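PDB 3BLX: isocitrate dehydrogenase [NAD] subunit 2, mitochondrial from Saccharomyces cerevisiae, which oxidises isocitrate to 2-oxoglutarate and carbon dioxide with NAD(+) in the mitochondrial citric acid cycle, as one of two subunit types of an allosteric octamer, and also binds RNA. Local coordinates for residues B[86-91]-B[98-103]; B[139-144]-B[246-251]; B[145-150]-B[155-160]. All coordinates share one frame; numbering follows the deposited sequence.

Contact 1: residues B[86-91]-B[98-103]; sequences GPLATP and SLNLTL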
ATOM      1  N   GLY B  86       8.358 -15.940 -47.754  1.00 48.94           N
ATOM      2  CA  GLY B  86       7.075 -16.350 -47.218  1.00 43.35           C
ATOM      3  C   GLY B  86       7.026 -16.008 -45.748  1.00 53.59           C
ATOM      4  O   GLY B  86       7.889 -15.287 -45.264  1.00 54.11           O
ATOM      5  N   PRO B  87       6.030 -16.540 -45.029  1.00 53.23           N
ATOM      6  CA  PRO B  87       5.745 -16.251 -43.617  1.00 62.56           C
ATOM      7  C   PRO B  87       6.854 -16.708 -42.675  1.00 69.36           C
ATOM      8  O   PRO B  87       7.613 -17.615 -43.021  1.00 70.07           O
ATOM      9  CB  PRO B  87       4.491 -17.089 -43.329  1.00 65.95           C
ATOM     10  CG  PRO B  87       3.954 -17.459 -44.643  1.00 66.29           C
ATOM     11  CD  PRO B  87       5.132 -17.569 -45.555  1.00 46.64           C
ATOM     12  N   LEU B  88       6.942 -16.087 -41.501  1.00 72.12           N
ATOM     13  CA  LEU B  88       7.793 -16.600 -40.423  1.00 79.48           C
ATOM     14  C   LEU B  88       7.297 -16.205 -39.035  1.00 75.49           C
ATOM     15  O   LEU B  88       6.856 -15.072 -38.813  1.00 85.48           O
ATOM     16  CB  LEU B  88       9.254 -16.205 -40.625  1.00 63.53           C
ATOM     17  CG  LEU B  88       9.451 -14.998 -41.523  1.00 75.29           C
ATOM     18  CD1 LEU B  88       9.162 -13.708 -40.761  1.00 89.79           C
ATOM     19  CD2 LEU B  88      10.863 -15.042 -42.051  1.00 55.97           C
ATOM     20  N   ALA B  89       7.380 -17.161 -38.109  1.00 81.90           N
ATOM     21  CA  ALA B  89       6.840 -17.007 -36.758  1.00 97.03           C
ATOM     22  C   ALA B  89       7.559 -15.942 -35.919  1.00 92.03           C
ATOM     23  O   ALA B  89       8.598 -15.389 -36.332  1.00 61.19           O
ATOM     24  CB  ALA B  89       6.806 -18.366 -36.022  1.00 79.37           C
ATOM     25  N   THR B  90       6.988 -15.681 -34.741  1.00110.40           N
ATOM     26  CA  THR B  90       7.403 -14.585 -33.860  1.00121.39           C
ATOM     27  C   THR B  90       8.321 -15.044 -32.726  1.00115.01           C
ATOM     28  O   THR B  90       7.837 -15.507 -31.684  1.00122.10           O
ATOM     29  CB  THR B  90       6.172 -13.854 -33.239  1.00122.17           C
ATOM     30  OG1 THR B  90       5.160 -13.662 -34.240  1.00125.83           O
ATOM     31  CG2 THR B  90       6.573 -12.501 -32.644  1.00103.92           C
ATOM     32  N   PRO B  91       9.650 -14.905 -32.931  1.00112.83           N
ATOM     33  CA  PRO B  91      10.649 -15.151 -31.880  1.00120.57           C
ATOM     34  C   PRO B  91      10.489 -14.101 -30.779  1.00 89.15           C
ATOM     35  O   PRO B  91       9.430 -14.028 -30.146  1.00 73.70           O
ATOM     36  CB  PRO B  91      11.992 -14.955 -32.605  1.00112.75           C
ATOM     37  CG  PRO B  91      11.671 -14.963 -34.085  1.00 70.42           C
ATOM     38  CD  PRO B  91      10.273 -14.443 -34.187  1.00 96.82           C
ATOM     39  N   SER B  98      12.331  -6.884 -33.494  1.00 94.29           N
ATOM     40  CA  SER B  98      11.388  -7.376 -34.502  1.00 88.10           C
ATOM     41  C   SER B  98      12.108  -7.927 -35.734  1.00 84.45           C
ATOM     42  O   SER B  98      13.017  -7.300 -36.271  1.00 70.53           O
ATOM     43  CB  SER B  98      10.390  -6.283 -34.909  1.00 93.45           C
ATOM     44  OG  SER B  98       9.490  -6.735 -35.919  1.00 77.67           O
ATOM     45  N   LEU B  99      11.696  -9.108 -36.178  1.00 75.35           N
ATOM     46  CA  LEU B  99      12.358  -9.779 -37.286  1.00 58.16           C
ATOM     47  C   LEU B  99      12.173  -8.995 -38.582  1.00 71.66           C
ATOM     48  O   LEU B  99      13.118  -8.814 -39.362  1.00 45.49           O
ATOM     49  CB  LEU B  99      11.791 -11.185 -37.425  1.00 79.33           C
ATOM     50  CG  LEU B  99      12.395 -12.034 -38.532  1.00 83.16           C
ATOM     51  CD1 LEU B  99      13.894 -11.871 -38.550  1.00 51.07           C
ATOM     52  CD2 LEU B  99      11.986 -13.487 -38.341  1.00 79.29           C
ATOM     53  N   ASN B 100      10.943  -8.532 -38.795  1.00 71.13           N
ATOM     54  CA  ASN B 100      10.616  -7.700 -39.940  1.00 61.74           C
ATOM     55  C   ASN B 100      11.278  -6.333 -39.838  1.00 65.62           C
ATOM     56  O   ASN B 100      11.700  -5.767 -40.833  1.00 52.35           O
ATOM     57  CB  ASN B 100       9.097  -7.568 -40.088  1.00 67.71           C
ATOM     58  CG  ASN B 100       8.413  -8.912 -40.346  1.00 91.07           C
ATOM     59  OD1 ASN B 100       8.702  -9.607 -41.336  1.00 69.49           O
ATOM     60  ND2 ASN B 100       7.505  -9.283 -39.454  1.00 91.80           N
ATOM     61  N   LEU B 101      11.394  -5.811 -38.624  1.00 70.25           N
ATOM     62  CA  LEU B 101      11.945  -4.478 -38.452  1.00 78.79           C
ATOM     63  C   LEU B 101      13.445  -4.426 -38.780  1.00 74.36           C
ATOM     64  O   LEU B 101      13.920  -3.446 -39.355  1.00 75.68           O
ATOM     65  CB  LEU B 101      11.638  -3.931 -37.050  1.00 79.59           C
ATOM     66  CG  LEU B 101      11.772  -2.422 -36.799  1.00 83.26           C
ATOM     67  CD1 LEU B 101      13.148  -2.068 -36.255  1.00 76.58           C
ATOM     68  CD2 LEU B 101      11.433  -1.594 -38.049  1.00 81.87           C
ATOM     69  N   THR B 102      14.191  -5.475 -38.438  1.00 58.54           N
ATOM     70  CA  THR B 102      15.626  -5.492 -38.740  1.00 68.58           C
ATOM     71  C   THR B 102      15.865  -5.778 -40.204  1.00 63.94           C
ATOM     72  O   THR B 102      16.842  -5.322 -40.792  1.00 65.31           O
ATOM     73  CB  THR B 102      16.424  -6.527 -37.909  1.00 64.75           C
ATOM     74  OG1 THR B 102      15.523  -7.375 -37.206  1.00 65.87           O
ATOM     75  CG2 THR B 102      17.295  -5.830 -36.899  1.00 84.99           C
ATOM     76  N   LEU B 103      14.965  -6.551 -40.789  1.00 64.97           N
ATOM     77  CA  LEU B 103      15.020  -6.818 -42.215  1.00 53.65           C
ATOM     78  C   LEU B 103      14.983  -5.504 -43.000  1.00 56.57           C
ATOM     79  O   LEU B 103      15.810  -5.281 -43.864  1.00 51.41           O
ATOM     80  CB  LEU B 103      13.858  -7.730 -42.607  1.00 54.57           C
ATOM     81  CG  LEU B 103      14.183  -8.971 -43.430  1.00 50.98           C
ATOM     82  CD1 LEU B 103      15.504  -9.554 -43.010  1.00 59.13           C
ATOM     83  CD2 LEU B 103      13.081 -10.000 -43.271  1.00 48.89           C
TER

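Contact 2: residues B[139-144]-B[246-251]; sequences EGEYSG and YGDILS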
ATOM      1  N   GLU B 139      10.660   5.687 -40.297  1.00 60.32           N
ATOM      2  CA  GLU B 139      10.487   6.397 -39.045  1.00 49.54           C
ATOM      3  C   GLU B 139       9.103   6.168 -38.441  1.00 45.82           C
ATOM      4  O   GLU B 139       8.530   5.100 -38.583  1.00 62.87           O
ATOM      5  CB  GLU B 139      10.729   7.884 -39.278  1.00 44.78           C
ATOM      6  CG  GLU B 139       9.835   8.461 -40.324  1.00 38.03           C
ATOM      7  CD  GLU B 139      10.451   9.646 -41.027  1.00 61.35           C
ATOM      8  OE1 GLU B 139      11.640   9.912 -40.790  1.00 37.59           O
ATOM      9  OE2 GLU B 139       9.742  10.302 -41.827  1.00 67.22           O
ATOM     10  N   GLY B 140       8.567   7.171 -37.761  1.00 38.88           N
ATOM     11  CA  GLY B 140       7.267   7.037 -37.148  1.00 40.92           C
ATOM     12  C   GLY B 140       7.345   6.232 -35.870  1.00 51.33           C
ATOM     13  O   GLY B 140       8.308   6.335 -35.119  1.00 48.18           O
ATOM     14  N   GLU B 141       6.321   5.433 -35.623  1.00 48.71           N
ATOM     15  CA  GLU B 141       6.282   4.597 -34.440  1.00 60.22           C
ATOM     16  C   GLU B 141       7.230   3.406 -34.510  1.00 48.36           C
ATOM     17  O   GLU B 141       7.415   2.708 -33.528  1.00 56.77           O
ATOM     18  CB  GLU B 141       4.853   4.119 -34.192  1.00 85.01           C
ATOM     19  CG  GLU B 141       4.182   3.503 -35.424  1.00 92.54           C
ATOM     20  CD  GLU B 141       2.674   3.370 -35.264  1.00108.20           C
ATOM     21  OE1 GLU B 141       2.124   3.956 -34.298  1.00107.40           O
ATOM     22  OE2 GLU B 141       2.043   2.689 -36.106  1.00 98.43           O
ATOM     23  N   TYR B 142       7.835   3.175 -35.670  1.00 55.48           N
ATOM     24  CA  TYR B 142       8.847   2.124 -35.810  1.00 72.23           C
ATOM     25  C   TYR B 142      10.170   2.516 -35.146  1.00 61.76           C
ATOM     26  O   TYR B 142      10.773   1.704 -34.444  1.00 68.44           O
ATOM     27  CB  TYR B 142       9.064   1.742 -37.286  1.00 66.98           C
ATOM     28  CG  TYR B 142       7.917   0.945 -37.876  1.00 84.61           C
ATOM     29  CD1 TYR B 142       6.699   0.823 -37.186  1.00 74.08           C
ATOM     30  CD2 TYR B 142       8.033   0.337 -39.131  1.00 83.08           C
ATOM     31  CE1 TYR B 142       5.634   0.110 -37.717  1.00 81.38           C
ATOM     32  CE2 TYR B 142       6.968  -0.380 -39.677  1.00 93.96           C
ATOM     33  CZ  TYR B 142       5.770  -0.490 -38.966  1.00105.08           C
ATOM     34  OH  TYR B 142       4.715  -1.198 -39.501  1.00 93.16           O
ATOM     35  N   SER B 143      10.605   3.760 -35.369  1.00 33.95           N
ATOM     36  CA  SER B 143      11.775   4.318 -34.685  1.00 56.15           C
ATOM     37  C   SER B 143      11.388   5.079 -33.381  1.00 58.93           C
ATOM     38  O   SER B 143      12.116   5.938 -32.891  1.00 47.70           O
ATOM     39  CB  SER B 143      12.623   5.188 -35.643  1.00 58.91           C
ATOM     40  OG  SER B 143      11.965   6.381 -36.044  1.00 56.76           O
ATOM     41  N   GLY B 144      10.246   4.721 -32.805  1.00 47.49           N
ATOM     42  CA  GLY B 144       9.708   5.421 -31.656  1.00 37.52           C
ATOM     43  C   GLY B 144      10.287   5.047 -30.289  1.00 55.69           C
ATOM     44  O   GLY B 144      10.778   3.932 -30.071  1.00 43.65           O
ATOM     45  N   TYR B 246      -0.272   5.908 -39.867  1.00 57.76           N
ATOM     46  CA  TYR B 246      -1.564   5.354 -40.222  1.00 54.38           C
ATOM     47  C   TYR B 246      -1.429   4.218 -41.225  1.00 55.98           C
ATOM     48  O   TYR B 246      -2.416   3.585 -41.590  1.00 51.36           O
ATOM     49  CB  TYR B 246      -2.448   6.433 -40.842  1.00 65.54           C
ATOM     50  CG  TYR B 246      -2.223   7.817 -40.303  1.00 64.64           C
ATOM     51  CD1 TYR B 246      -2.666   8.162 -39.037  1.00 55.90           C
ATOM     52  CD2 TYR B 246      -1.587   8.789 -41.074  1.00 68.79           C
ATOM     53  CE1 TYR B 246      -2.464   9.433 -38.542  1.00 84.73           C
ATOM     54  CE2 TYR B 246      -1.377  10.067 -40.587  1.00 61.01           C
ATOM     55  CZ  TYR B 246      -1.817  10.380 -39.320  1.00 82.08           C
ATOM     56  OH  TYR B 246      -1.618  11.646 -38.819  1.00 84.62           O
ATOM     57  N   GLY B 247      -0.211   3.968 -41.684  1.00 52.54           N
ATOM     58  CA  GLY B 247       0.020   2.935 -42.682  1.00 44.74           C
ATOM     59  C   GLY B 247      -0.499   1.554 -42.325  1.00 47.55           C
ATOM     60  O   GLY B 247      -1.170   0.930 -43.138  1.00 37.39           O
ATOM     61  N   ASP B 248      -0.163   1.085 -41.123  1.00 55.08           N
ATOM     62  CA  ASP B 248      -0.619  -0.203 -40.598  1.00 36.57           C
ATOM     63  C   ASP B 248      -2.137  -0.346 -40.697  1.00 33.35           C
ATOM     64  O   ASP B 248      -2.638  -1.319 -41.236  1.00 41.07           O
ATOM     65  CB  ASP B 248      -0.184  -0.358 -39.125  1.00 69.27           C
ATOM     66  CG  ASP B 248       1.072  -1.238 -38.946  1.00 95.92           C
ATOM     67  OD1 ASP B 248       1.387  -2.052 -39.848  1.00105.63           O
ATOM     68  OD2 ASP B 248       1.730  -1.131 -37.879  1.00 83.56           O
ATOM     69  N   ILE B 249      -2.853   0.634 -40.158  1.00 29.94           N
ATOM     70  CA  ILE B 249      -4.310   0.632 -40.071  1.00 32.05           C
ATOM     71  C   ILE B 249      -5.016   0.727 -41.429  1.00 40.63           C
ATOM     72  O   ILE B 249      -5.977   0.009 -41.697  1.00 29.60           O
ATOM     73  CB  ILE B 249      -4.792   1.818 -39.221  1.00 40.83           C
ATOM     74  CG1 ILE B 249      -4.309   1.675 -37.780  1.00 42.03           C
ATOM     75  CG2 ILE B 249      -6.291   1.950 -39.261  1.00 24.99           C
ATOM     76  CD1 ILE B 249      -4.409   2.961 -37.017  1.00 40.38           C
ATOM     77  N   LEU B 250      -4.543   1.623 -42.283  1.00 35.67           N
ATOM     78  CA  LEU B 250      -5.152   1.793 -43.591  1.00 32.99           C
ATOM     79  C   LEU B 250      -4.973   0.580 -44.479  1.00 31.69           C
ATOM     80  O   LEU B 250      -5.918   0.129 -45.099  1.00 37.33           O
ATOM     81  CB  LEU B 250      -4.632   3.045 -44.290  1.00 31.81           C
ATOM     82  CG  LEU B 250      -5.113   4.341 -43.635  1.00 44.50           C
ATOM     83  CD1 LEU B 250      -4.768   5.535 -44.514  1.00 35.14           C
ATOM     84  CD2 LEU B 250      -6.607   4.267 -43.343  1.00 29.77           C
ATOM     85  N   SER B 251      -3.765   0.044 -44.554  1.00 37.21           N
ATOM     86  CA  SER B 251      -3.545  -1.111 -45.401  1.00 31.22           C
ATOM     87  C   SER B 251      -4.353  -2.345 -44.953  1.00 34.56           C
ATOM     88  O   SER B 251      -4.803  -3.138 -45.791  1.00 42.59           O
ATOM     89  CB  SER B 251      -2.060  -1.414 -45.544  1.00 35.37           C
ATOM     90  OG  SER B 251      -1.521  -1.786 -44.304  1.00 48.06           O
TER

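Contact 3: residues B[145-150]-B[155-160]; sequences IEHIVC and QSIKLI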
ATOM      1  N   ILE B 145      10.211   5.994 -29.356  1.00 28.83           N
ATOM      2  CA  ILE B 145      10.754   5.804 -28.031  1.00 37.27           C
ATOM      3  C   ILE B 145       9.684   6.007 -26.961  1.00 27.57           C
ATOM      4  O   ILE B 145       8.954   6.971 -26.967  1.00 21.74           O
ATOM      5  CB  ILE B 145      11.927   6.760 -27.794  1.00 38.23           C
ATOM      6  CG1 ILE B 145      13.103   6.388 -28.705  1.00 40.49           C
ATOM      7  CG2 ILE B 145      12.350   6.749 -26.339  1.00 29.35           C
ATOM      8  CD1 ILE B 145      14.322   7.288 -28.543  1.00 51.33           C
ATOM      9  N   GLU B 146       9.572   5.075 -26.042  1.00 29.43           N
ATOM     10  CA  GLU B 146       8.647   5.271 -24.939  1.00 31.79           C
ATOM     11  C   GLU B 146       9.408   5.305 -23.641  1.00 25.88           C
ATOM     12  O   GLU B 146      10.347   4.529 -23.426  1.00 37.04           O
ATOM     13  CB  GLU B 146       7.624   4.135 -24.847  1.00 34.19           C
ATOM     14  CG  GLU B 146       6.593   4.105 -25.923  1.00 45.57           C
ATOM     15  CD  GLU B 146       5.550   3.038 -25.687  1.00 56.72           C
ATOM     16  OE1 GLU B 146       4.366   3.432 -25.517  1.00 44.05           O
ATOM     17  OE2 GLU B 146       5.919   1.829 -25.668  1.00 50.98           O
ATOM     18  N   HIS B 147       8.989   6.180 -22.748  1.00 17.59           N
ATOM     19  CA  HIS B 147       9.516   6.080 -21.387  1.00 40.09           C
ATOM     20  C   HIS B 147       8.596   6.615 -20.311  1.00 26.79           C
ATOM     21  O   HIS B 147       7.704   7.393 -20.565  1.00 22.92           O
ATOM     22  CB  HIS B 147      10.852   6.789 -21.287  1.00 23.45           C
ATOM     23  CG  HIS B 147      10.719   8.270 -21.305  1.00 35.62           C
ATOM     24  ND1 HIS B 147      11.267   9.083 -20.331  1.00 30.79           N
ATOM     25  CD2 HIS B 147      10.066   9.089 -22.161  1.00 25.19           C
ATOM     26  CE1 HIS B 147      10.982  10.342 -20.609  1.00 21.46           C
ATOM     27  NE2 HIS B 147      10.253  10.373 -21.714  1.00 18.14           N
ATOM     28  N   ILE B 148       8.850   6.195 -19.084  1.00 38.94           N
ATOM     29  CA  ILE B 148       8.028   6.608 -17.956  1.00 27.85           C
ATOM     30  C   ILE B 148       8.551   7.932 -17.424  1.00 29.44           C
ATOM     31  O   ILE B 148       9.716   8.043 -17.030  1.00 25.24           O
ATOM     32  CB  ILE B 148       8.021   5.521 -16.866  1.00 16.86           C
ATOM     33  CG1 ILE B 148       7.429   4.223 -17.429  1.00 22.75           C
ATOM     34  CG2 ILE B 148       7.275   6.001 -15.652  1.00 17.00           C
ATOM     35  CD1 ILE B 148       7.414   3.048 -16.449  1.00 37.67           C
ATOM     36  N   VAL B 149       7.700   8.949 -17.448  1.00 20.38           N
ATOM     37  CA  VAL B 149       8.098  10.289 -17.017  1.00 24.84           C
ATOM     38  C   VAL B 149       7.887  10.537 -15.513  1.00 37.00           C
ATOM     39  O   VAL B 149       8.837  10.744 -14.766  1.00 48.50           O
ATOM     40  CB  VAL B 149       7.338  11.369 -17.777  1.00 23.55           C
ATOM     41  CG1 VAL B 149       7.798  12.697 -17.310  1.00 40.45           C
ATOM     42  CG2 VAL B 149       7.635  11.274 -19.206  1.00 32.61           C
ATOM     43  N   CYS B 150       6.627  10.565 -15.098  1.00 31.29           N
ATOM     44  CA  CYS B 150       6.255  10.449 -13.696  1.00 39.88           C
ATOM     45  C   CYS B 150       5.542   9.086 -13.463  1.00 39.44           C
ATOM     46  O   CYS B 150       5.275   8.352 -14.414  1.00 34.21           O
ATOM     47  CB  CYS B 150       5.440  11.676 -13.211  1.00 43.32           C
ATOM     48  SG  CYS B 150       4.594  12.839 -14.472  1.00100.57           S
ATOM     49  N   GLN B 155       5.263   8.701 -21.661  1.00 20.10           N
ATOM     50  CA  GLN B 155       5.409   9.623 -22.777  1.00 23.47           C
ATOM     51  C   GLN B 155       5.996   8.914 -24.003  1.00 19.21           C
ATOM     52  O   GLN B 155       6.888   8.058 -23.868  1.00 35.73           O
ATOM     53  CB  GLN B 155       6.305  10.759 -22.342  1.00 20.16           C
ATOM     54  CG  GLN B 155       6.568  11.784 -23.382  1.00 22.05           C
ATOM     55  CD  GLN B 155       7.515  12.896 -22.892  1.00 23.31           C
ATOM     56  OE1 GLN B 155       8.643  12.616 -22.481  1.00 14.48           O
ATOM     57  NE2 GLN B 155       7.054  14.150 -22.923  1.00 21.66           N
ATOM     58  N   SER B 156       5.483   9.250 -25.185  1.00 35.50           N
ATOM     59  CA  SER B 156       5.922   8.631 -26.441  1.00 24.93           C
ATOM     60  C   SER B 156       6.641   9.684 -27.242  1.00 19.78           C
ATOM     61  O   SER B 156       6.243  10.832 -27.228  1.00 22.50           O
ATOM     62  CB  SER B 156       4.712   8.132 -27.218  1.00 26.31           C
ATOM     63  OG  SER B 156       4.054   7.081 -26.537  1.00 74.22           O
ATOM     64  N   ILE B 157       7.682   9.296 -27.952  1.00 21.94           N
ATOM     65  CA  ILE B 157       8.418  10.230 -28.776  1.00 21.83           C
ATOM     66  C   ILE B 157       8.472   9.632 -30.171  1.00 20.86           C
ATOM     67  O   ILE B 157       8.924   8.505 -30.349  1.00 33.54           O
ATOM     68  CB  ILE B 157       9.834  10.408 -28.194  1.00 29.29           C
ATOM     69  CG1 ILE B 157       9.740  10.781 -26.721  1.00 23.61           C
ATOM     70  CG2 ILE B 157      10.605  11.478 -28.885  1.00 21.36           C
ATOM     71  CD1 ILE B 157      11.095  10.884 -26.049  1.00 37.60           C
ATOM     72  N   LYS B 158       7.985  10.374 -31.149  1.00 22.73           N
ATOM     73  CA  LYS B 158       7.947   9.908 -32.553  1.00 30.71           C
ATOM     74  C   LYS B 158       8.545  10.958 -33.493  1.00 29.35           C
ATOM     75  O   LYS B 158       8.386  12.160 -33.293  1.00 20.66           O
ATOM     76  CB  LYS B 158       6.519   9.558 -32.998  1.00 12.06           C
ATOM     77  CG  LYS B 158       6.003   8.218 -32.481  1.00 53.12           C
ATOM     78  CD  LYS B 158       4.490   8.121 -32.632  1.00 59.32           C
ATOM     79  CE  LYS B 158       3.881   7.166 -31.600  1.00 85.96           C
ATOM     80  NZ  LYS B 158       2.403   7.356 -31.429  1.00 86.57           N
ATOM     81  N   LEU B 159       9.234  10.490 -34.517  1.00 31.63           N
ATOM     82  CA  LEU B 159       9.965  11.372 -35.399  1.00 37.95           C
ATOM     83  C   LEU B 159       9.440  11.268 -36.810  1.00 37.32           C
ATOM     84  O   LEU B 159       9.104  10.173 -37.279  1.00 37.87           O
ATOM     85  CB  LEU B 159      11.420  10.939 -35.428  1.00 47.14           C
ATOM     86  CG  LEU B 159      12.398  12.077 -35.295  1.00 46.46           C
ATOM     87  CD1 LEU B 159      12.182  12.713 -33.966  1.00 40.89           C
ATOM     88  CD2 LEU B 159      13.773  11.507 -35.377  1.00 60.70           C
ATOM     89  N   ILE B 160       9.378  12.406 -37.486  1.00 32.84           N
ATOM     90  CA  ILE B 160       9.146  12.420 -38.935  1.00 50.98           C
ATOM     91  C   ILE B 160      10.122  13.397 -39.620  1.00 24.71           C
ATOM     92  O   ILE B 160      10.328  14.496 -39.134  1.00 38.06           O
ATOM     93  CB  ILE B 160       7.655  12.717 -39.290  1.00 30.80           C
ATOM     94  CG1 ILE B 160       7.309  12.197 -40.669  1.00 48.01           C
ATOM     95  CG2 ILE B 160       7.360  14.182 -39.273  1.00 33.62           C
ATOM     96  CD1 ILE B 160       5.977  12.714 -41.169  1.00 51.93           C
TER

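Contact 1: residues B[86-91]-B[98-103]
Leu99, in the first turn of helix 99-107, meets Leu88 of the loop in front of that helix, and the two branched chains carry most of the contact. Its CB points toward the loop but stays well short of it. With CG anti to the backbone N (chi1 -179°), the chain is carried outward from the helix. CG itself comes within 4.3 Å of Leu88 CD1, and CD2 makes the closest approach, 3.7 Å from the same CD1. The CD2 methyl also lies 4.2 Å from Leu88 CD2, which places it beside the fork of the opposing leucine as the two chains cross obliquely. Leu99 CD2 also faces the carbonyl of Ala89 and the ring of Pro91, while CD1 keeps farther from Leu88. Two leucines suit this place, since neither needs a polar partner here. Asn100 adds a lesser touch: its OD1 passes Leu88 CD1 at 4.2 Å. Ser98 is the N-cap of the helix, its OG accepting a weak bond from Leu101 N, and its carbonyl O receives both Thr102 N and Thr102 OG1 from opposite faces of its plane. The loop is held in turn by Asp30, whose OD2 accepts from Ala89 N. The contact lies near the surface, with the loop running on from strand 82-85, outermost in the sheet within this chain, and the helix reaching back through Asn100 and Leu103 to Lys85 on that strand.

Contact 2: residues B[139-144]-B[246-251]
A weak polar contact between the hydroxyl of Tyr142 and the carboxylate of Asp248 joins the turn at the base of the 140-148 arm to helix 244-258, in what is probably the active-site cleft. Tyr142 OH donates to Asp248 OD2 at 3.4 Å, a long bond. The carboxylate oxygen lies at the edge of the ring, near its plane, and the two flat groups are turned 54° apart. CG of Tyr142 is anti to the carbonyl carbon (chi1 -73°), and the ring projects from the turn to carry its hydroxyl to the helix. That turn is a type II' beta turn from Glu139 to Tyr142, with Gly140 at a positive phi that favours glycine. In the isocitrate and isopropylmalate dehydrogenase fold such a tyrosine is critical for catalysis, and Asp248 probably helps bind a magnesium or manganese ion, as does Asp252; these roles are inferred by similarity. The stronger partner of Tyr142 OH is NH2 of Arg135, a probable substrate ligand. Asp248 OD2 forms a salt bridge with Lys183 of a neighbouring IDH1 subunit, and Glu141 OE2, 4.2 Å from Asp248 OD2, makes a long, weak ion pair with the same lysine.

Contact 3: residues B[145-150]-B[155-160]
His147 and Gln155 face each other as a hydrogen-bonded antiparallel pair and are joined again through their side chains. His147 N donates to Gln155 O and Gln155 N to His147 O, each at 3.0 Å. The side chains lie alongside each other and point the same way: NE2 of the imidazole gives its N-H to a lone pair of Gln155 OE1, in the carbonyl plane, at 2.9 Å with an N-H...O angle of 156°. His147 reaches it because its CG sits between the backbone N and the carbonyl carbon (chi1 74°), which swings the ring across to the other strand. Replacing His147 with a leucine would probably cost Gln155 OE1 one of its donors and leave the amide held less firmly. Methyl CG2 of Val149 packs against Gln155 CB. Next along, Ile145 and Ile157 form a second hydrogen-bonded pair, with Ile157 N to Ile145 O at 2.8 Å, and their beta-branched chains, suited to strands, lie on the same face as His147 and Gln155; one IDH1 chain packs on Ile145 and Val149. Glu146 and Ser156 point to the other face, where the Glu146 carboxylate accepts from the backbone N of Leu189 and Gly190 of a second IDH1 subunit. Farther out, Gln155 OE1 also accepts from Gln155 NE2 of another IDH2 copy, and Cys150 makes a disulfide with Cys150 of that copy. Residues 155-160 pair antiparallel with a strand of that second IDH1 chain, extending the hairpin's sheet across the interface. This is consistent with the clasp region of the family, where arms of different subunits join.

Contacts 1 and 2, whose centres are 16 Å apart, lie near the probable catalytic cleft and touch where Leu101 CD2 packs on Tyr142 CD2 at 4.1 Å. Both flank Arg104, a probable substrate ligand, with side chains of Asn100 and Tyr142 about 4 and 3 Å from it at their nearest atoms. Contact 3 is nested in the sequence loop that contact 2 closes, and both use strand 140-148; Gly140 N probably donates to Leu159 O at 3.1 Å, tying the turn that carries Tyr142 to the hairpin. Contacts 2 and 3, with centres 15 Å apart, both meet IDH1, and the shared strand reaches from the probable active site into the subunit interface.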